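Side-chain contacts in cellulosomal-scaffolding protein A (PDB 4B9F), which serves as the scaffold of the cellulosome and, through the family 3a carbohydrate-binding module described here, probably attaches it to cellulose: residues Y41-T44 against D50-F53; Y7-S12 against S17-F22. One frame throughout, in Å; residues are numbered along the deposited sequence.

Contact 1: Y41-T44 against D50-F53. With CA (calcium ion), chain C.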
loop_
_atom_site.group_PDB
_atom_site.type_symbol
_atom_site.label_atom_id
_atom_site.label_comp_id
_atom_site.label_asym_id
_atom_site.label_seq_id
_atom_site.Cartn_x
_atom_site.Cartn_y
_atom_site.Cartn_z
ATOM N N TYR A 41 -4.847 1.264 -1.562
ATOM C CA TYR A 41 -4.499 2.605 -2.003
ATOM C C TYR A 41 -5.511 3.026 -3.074
ATOM O O TYR A 41 -5.547 2.444 -4.155
ATOM C CB TYR A 41 -3.067 2.626 -2.564
ATOM C CG TYR A 41 -2.663 4.000 -3.041
ATOM C CD1 TYR A 41 -2.152 4.938 -2.153
ATOM C CD2 TYR A 41 -2.827 4.384 -4.375
ATOM C CE1 TYR A 41 -1.807 6.211 -2.569
ATOM C CE2 TYR A 41 -2.483 5.658 -4.800
ATOM C CZ TYR A 41 -1.972 6.564 -3.888
ATOM O OH TYR A 41 -1.629 7.836 -4.264
ATOM N N TYR A 42 -6.329 4.033 -2.758
ATOM C CA TYR A 42 -7.433 4.436 -3.619
ATOM C C TYR A 42 -7.058 5.604 -4.513
ATOM O O TYR A 42 -6.435 6.575 -4.067
ATOM C CB TYR A 42 -8.629 4.861 -2.771
ATOM C CG TYR A 42 -9.087 3.867 -1.739
ATOM C CD1 TYR A 42 -10.003 2.870 -2.068
ATOM C CD2 TYR A 42 -8.668 3.968 -0.413
ATOM C CE1 TYR A 42 -10.467 1.980 -1.109
ATOM C CE2 TYR A 42 -9.123 3.074 0.557
ATOM C CZ TYR A 42 -10.025 2.089 0.197
ATOM O OH TYR A 42 -10.496 1.227 1.161
ATOM N N TYR A 43 -7.480 5.544 -5.768
ATOM C CA TYR A 43 -7.127 6.579 -6.722
ATOM C C TYR A 43 -8.077 6.569 -7.909
ATOM O O TYR A 43 -8.964 5.719 -8.002
ATOM C CB TYR A 43 -5.671 6.379 -7.187
ATOM C CG TYR A 43 -5.431 5.107 -7.987
ATOM C CD1 TYR A 43 -5.340 3.866 -7.359
ATOM C CD2 TYR A 43 -5.293 5.153 -9.369
ATOM C CE1 TYR A 43 -5.125 2.697 -8.091
ATOM C CE2 TYR A 43 -5.082 3.996 -10.110
ATOM C CZ TYR A 43 -4.993 2.771 -9.466
ATOM O OH TYR A 43 -4.772 1.619 -10.184
ATOM N N THR A 44 -7.899 7.536 -8.803
ATOM C CA THR A 44 -8.628 7.560 -10.060
ATOM C C THR A 44 -7.659 7.223 -11.183
ATOM O O THR A 44 -6.596 7.833 -11.307
ATOM C CB THR A 44 -9.267 8.934 -10.327
ATOM O OG1 THR A 44 -8.293 9.963 -10.095
ATOM C CG2 THR A 44 -10.459 9.158 -9.417
ATOM N N ASP A 50 -4.762 -1.453 -18.759
ATOM C CA ASP A 50 -4.140 -2.493 -17.953
ATOM C C ASP A 50 -3.018 -1.876 -17.133
ATOM O O ASP A 50 -2.290 -1.011 -17.615
ATOM C CB ASP A 50 -3.560 -3.608 -18.825
ATOM C CG ASP A 50 -4.624 -4.400 -19.571
ATOM O OD1 ASP A 50 -5.825 -4.271 -19.248
ATOM O OD2 ASP A 50 -4.247 -5.166 -20.483
ATOM N N GLN A 51 -2.883 -2.340 -15.897
ATOM C CA GLN A 51 -1.872 -1.838 -14.981
ATOM C C GLN A 51 -1.093 -2.988 -14.376
ATOM O O GLN A 51 -1.576 -4.117 -14.336
ATOM C CB GLN A 51 -2.526 -1.013 -13.869
ATOM C CG GLN A 51 -3.168 0.270 -14.369
ATOM C CD GLN A 51 -4.089 0.894 -13.354
ATOM O OE1 GLN A 51 -3.730 1.859 -12.677
ATOM N NE2 GLN A 51 -5.294 0.346 -13.243
ATOM N N THR A 52 0.116 -2.692 -13.900
ATOM C CA THR A 52 0.951 -3.696 -13.239
ATOM C C THR A 52 1.587 -3.085 -11.999
ATOM O O THR A 52 1.952 -1.906 -11.992
ATOM C CB THR A 52 2.065 -4.211 -14.180
ATOM O OG1 THR A 52 1.488 -4.617 -15.422
ATOM C CG2 THR A 52 2.798 -5.406 -13.577
ATOM N N PHE A 53 1.688 -3.899 -10.955
ATOM C CA PHE A 53 2.331 -3.537 -9.691
ATOM C C PHE A 53 3.629 -4.299 -9.491
ATOM O O PHE A 53 3.708 -5.506 -9.755
ATOM C CB PHE A 53 1.387 -3.881 -8.518
ATOM C CG PHE A 53 2.055 -3.816 -7.157
ATOM C CD1 PHE A 53 2.089 -2.627 -6.446
ATOM C CD2 PHE A 53 2.666 -4.937 -6.598
ATOM C CE1 PHE A 53 2.714 -2.555 -5.209
ATOM C CE2 PHE A 53 3.294 -4.876 -5.359
ATOM C CZ PHE A 53 3.318 -3.679 -4.666
HETATM CA CA CA C . -5.920 10.147 -10.805
HETATM O O HOH W 1 -3.869 8.739 -10.599
#

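Contact 2: Y7-S12 against S17-F22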
loop_
_atom_site.group_PDB
_atom_site.type_symbol
_atom_site.label_atom_id
_atom_site.label_comp_id
_atom_site.label_asym_id
_atom_site.label_seq_id
_atom_site.Cartn_x
_atom_site.Cartn_y
_atom_site.Cartn_z
ATOM N N TYR A 7 3.226 7.301 2.821
ATOM C CA TYR A 7 3.399 8.493 1.987
ATOM C C TYR A 7 3.649 8.075 0.545
ATOM O O TYR A 7 3.989 6.914 0.278
ATOM C CB TYR A 7 4.524 9.419 2.484
ATOM C CG TYR A 7 5.946 8.925 2.266
ATOM C CD1 TYR A 7 6.417 7.786 2.908
ATOM C CD2 TYR A 7 6.835 9.642 1.464
ATOM C CE1 TYR A 7 7.737 7.347 2.726
ATOM C CE2 TYR A 7 8.145 9.212 1.277
ATOM C CZ TYR A 7 8.593 8.068 1.907
ATOM O OH TYR A 7 9.900 7.657 1.721
ATOM N N ASN A 8 3.461 9.016 -0.379
ATOM C CA ASN A 8 3.850 8.827 -1.784
ATOM C C ASN A 8 5.238 9.393 -1.983
ATOM O O ASN A 8 5.488 10.552 -1.648
ATOM C CB ASN A 8 2.879 9.550 -2.711
ATOM C CG ASN A 8 1.533 8.875 -2.767
ATOM O OD1 ASN A 8 0.679 9.105 -1.909
ATOM N ND2 ASN A 8 1.343 8.006 -3.752
ATOM N N SER A 9 6.150 8.597 -2.523
ATOM C CA SER A 9 7.522 9.080 -2.637
ATOM C C SER A 9 7.700 10.109 -3.749
ATOM O O SER A 9 8.568 10.986 -3.649
ATOM C CB SER A 9 8.488 7.914 -2.811
ATOM O OG SER A 9 8.179 7.196 -3.988
ATOM N N ASN A 10 6.891 10.012 -4.803
ATOM C CA ASN A 10 6.980 10.965 -5.912
ATOM C C ASN A 10 5.728 11.823 -5.985
ATOM O O ASN A 10 4.648 11.324 -6.274
ATOM C CB ASN A 10 7.232 10.256 -7.238
ATOM C CG ASN A 10 6.119 9.328 -7.622
ATOM O OD1 ASN A 10 5.594 8.595 -6.782
ATOM N ND2 ASN A 10 5.733 9.359 -8.902
ATOM N N PRO A 11 5.871 13.122 -5.696
ATOM C CA PRO A 11 4.691 13.975 -5.550
ATOM C C PRO A 11 4.228 14.707 -6.808
ATOM O O PRO A 11 3.252 15.439 -6.707
ATOM C CB PRO A 11 5.147 14.995 -4.507
ATOM C CG PRO A 11 6.603 15.134 -4.746
ATOM C CD PRO A 11 7.084 13.762 -5.153
ATOM N N SER A 12 4.889 14.530 -7.949
ATOM C CA SER A 12 4.487 15.236 -9.167
ATOM C C SER A 12 3.032 14.962 -9.525
ATOM O O SER A 12 2.580 13.815 -9.504
ATOM C CB SER A 12 5.367 14.836 -10.344
ATOM O OG SER A 12 6.702 15.211 -10.092
ATOM N N SER A 17 4.084 6.834 -13.084
ATOM C CA SER A 17 4.201 5.824 -12.054
ATOM C C SER A 17 3.708 6.387 -10.741
ATOM O O SER A 17 3.948 7.551 -10.417
ATOM C CB SER A 17 5.653 5.371 -11.908
ATOM O OG SER A 17 6.169 4.936 -13.155
ATOM N N ILE A 18 3.004 5.547 -9.998
ATOM C CA ILE A 18 2.546 5.881 -8.653
ATOM C C ILE A 18 3.306 4.990 -7.669
ATOM O O ILE A 18 3.493 3.799 -7.915
ATOM C CB ILE A 18 1.016 5.735 -8.536
ATOM C CG1 ILE A 18 0.357 6.806 -9.419
ATOM C CG2 ILE A 18 0.550 5.914 -7.086
ATOM C CD1 ILE A 18 -1.147 6.686 -9.579
ATOM N N ASN A 19 3.768 5.580 -6.569
ATOM C CA ASN A 19 4.706 4.912 -5.672
ATOM C C ASN A 19 4.258 4.980 -4.222
ATOM O O ASN A 19 4.789 5.760 -3.429
ATOM C CB ASN A 19 6.103 5.524 -5.811
ATOM C CG ASN A 19 6.676 5.343 -7.197
ATOM O OD1 ASN A 19 6.300 6.045 -8.140
ATOM N ND2 ASN A 19 7.575 4.384 -7.337
ATOM N N PRO A 20 3.263 4.162 -3.865
ATOM C CA PRO A 20 2.763 4.151 -2.488
ATOM C C PRO A 20 3.782 3.498 -1.556
ATOM O O PRO A 20 4.245 2.389 -1.832
ATOM C CB PRO A 20 1.478 3.313 -2.586
ATOM C CG PRO A 20 1.672 2.472 -3.799
ATOM C CD PRO A 20 2.570 3.204 -4.740
ATOM N N GLN A 21 4.120 4.181 -0.464
ATOM C CA GLN A 21 5.019 3.630 0.553
ATOM C C GLN A 21 4.216 3.361 1.819
ATOM O O GLN A 21 3.625 4.284 2.378
ATOM C CB GLN A 21 6.144 4.617 0.885
ATOM C CG GLN A 21 6.750 5.319 -0.317
ATOM C CD GLN A 21 7.652 4.425 -1.130
ATOM O OE1 GLN A 21 8.635 3.881 -0.617
ATOM N NE2 GLN A 21 7.336 4.283 -2.413
ATOM N N PHE A 22 4.182 2.104 2.263
ATOM C CA PHE A 22 3.453 1.731 3.471
ATOM C C PHE A 22 4.403 1.245 4.547
ATOM O O PHE A 22 5.390 0.555 4.253
ATOM C CB PHE A 22 2.493 0.568 3.191
ATOM C CG PHE A 22 1.199 0.950 2.521
ATOM C CD1 PHE A 22 1.094 0.963 1.142
ATOM C CD2 PHE A 22 0.063 1.222 3.282
ATOM C CE1 PHE A 22 -0.112 1.277 0.520
ATOM C CE2 PHE A 22 -1.134 1.533 2.671
ATOM C CZ PHE A 22 -1.225 1.558 1.291
HETATM O O HOH W 2 3.019 8.421 -6.148
#

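Contact 1: Y41-T44 against D50-F53
Tyr43 and Gln51 bridge the two sheets of the beta-sandwich that forms this carbohydrate-binding module, close to its bound calcium. Tyr43 ends strand 37-43 of one sheet and Gln51 begins strand 51-61 of the other. Their backbones stay far apart, so the link is made by two side chains reaching inward from opposite directions and meeting at their polar ends. Tyr43 OH donates to Gln51 OE1 at 2.7 Å. The donor is tilted out of the carbonyl plane, and the bond bends at the oxygen with a C=O...donor angle of 109°. Gln51 OE1 lies at the edge of the Tyr43 ring, near its plane, while the amide plane is turned 70° from the ring. Gln51 gets there as an extended chain beyond CG. Phe113 and Phe78 pack around the pair, and Tyr121 OH is hydrogen-bonded to the same Gln51 oxygen. Next along the chain, Thr44 chelates the calcium: its O and its OG1 each lie 2.5 Å from the ion. With chi1 at 47°, OG1 leans back over the main chain, and both oxygens face the metal. Water 1, Asp46, Thr122, Asn125 and Asp126 complete the site. Two tyrosine hydroxyls on OE1 probably help set the rotation of the amide, and a polar tie joins the sheets beside aromatic rings, with Tyr43 buried and Gln51 partly exposed.

Contact 2: Y7-S12 against S17-F22
Asn19 O is gripped by two donors, one from each side of the contact. Ser9 N reaches it from the facing segment, just beyond the strand ends, at 3.3 Å, tilted 15° from the carbonyl plane. Gln21 NE2, from two residues further on, stands 3.1 Å from Asn19 O and well above that plane, away from the lone pairs, although its own N-H points almost straight at the oxygen. In Gln21, chi1 (-42°) sets CG over one face of the Tyr7 ring, a CH-pi contact 4.0 Å from the centroid; the bend at chi2 then turns the amide back to Asn19 O. Tyr7 and Gln21 form an antiparallel hydrogen-bonded pair, with Gln21 N to Tyr7 O at 2.8 Å and Tyr7 N to Gln21 O at 3.1 Å. Asn8 and Pro20 follow as a non-hydrogen-bonded pair, a position where the missing N-H of proline costs no bond to Asn8. Side-chain and water bonds add to the backbone ones: Asn10 ND2 donates to Ser17 O at 3.0 Å, and water 2 joins Asn8 ND2, Asn10 OD1 and Asn19 N. Asn8 OD1 itself accepts from Lys130 N. The contact thus ties strands 2-8 and 20-26; strand 106-115 borders it beyond Pro20, Ile18 packs on Phe113 of that strand, and Phe135 meets the Tyr7 ring edge-to-face.

In the fold
The two contacts share the sheet that holds strands 2-8, 20-26, 106-115 and 51-61 but use it differently. Contact 2 joins 2-8 and 20-26, neighbours within that sheet, by backbone pairing supplemented by side-chain amides and a water. Contact 1 spans from one sheet to the other through a single direct hydrogen bond beside the calcium site. Both are partly buried: contact 1 at Tyr43, with Gln51 partly exposed; contact 2 at Asn8, Ile18, Pro20 and Gln21, with Ser9 exposed. They touch between the sheets, where Tyr41 OH lies 3.0 Å from Asn8 ND2, a probable hydrogen bond, and the Tyr41 ring packs against Ile18 and Pro20. Strand 37-43 meets contact 2 through Tyr41 and strand 51-61 through Tyr43.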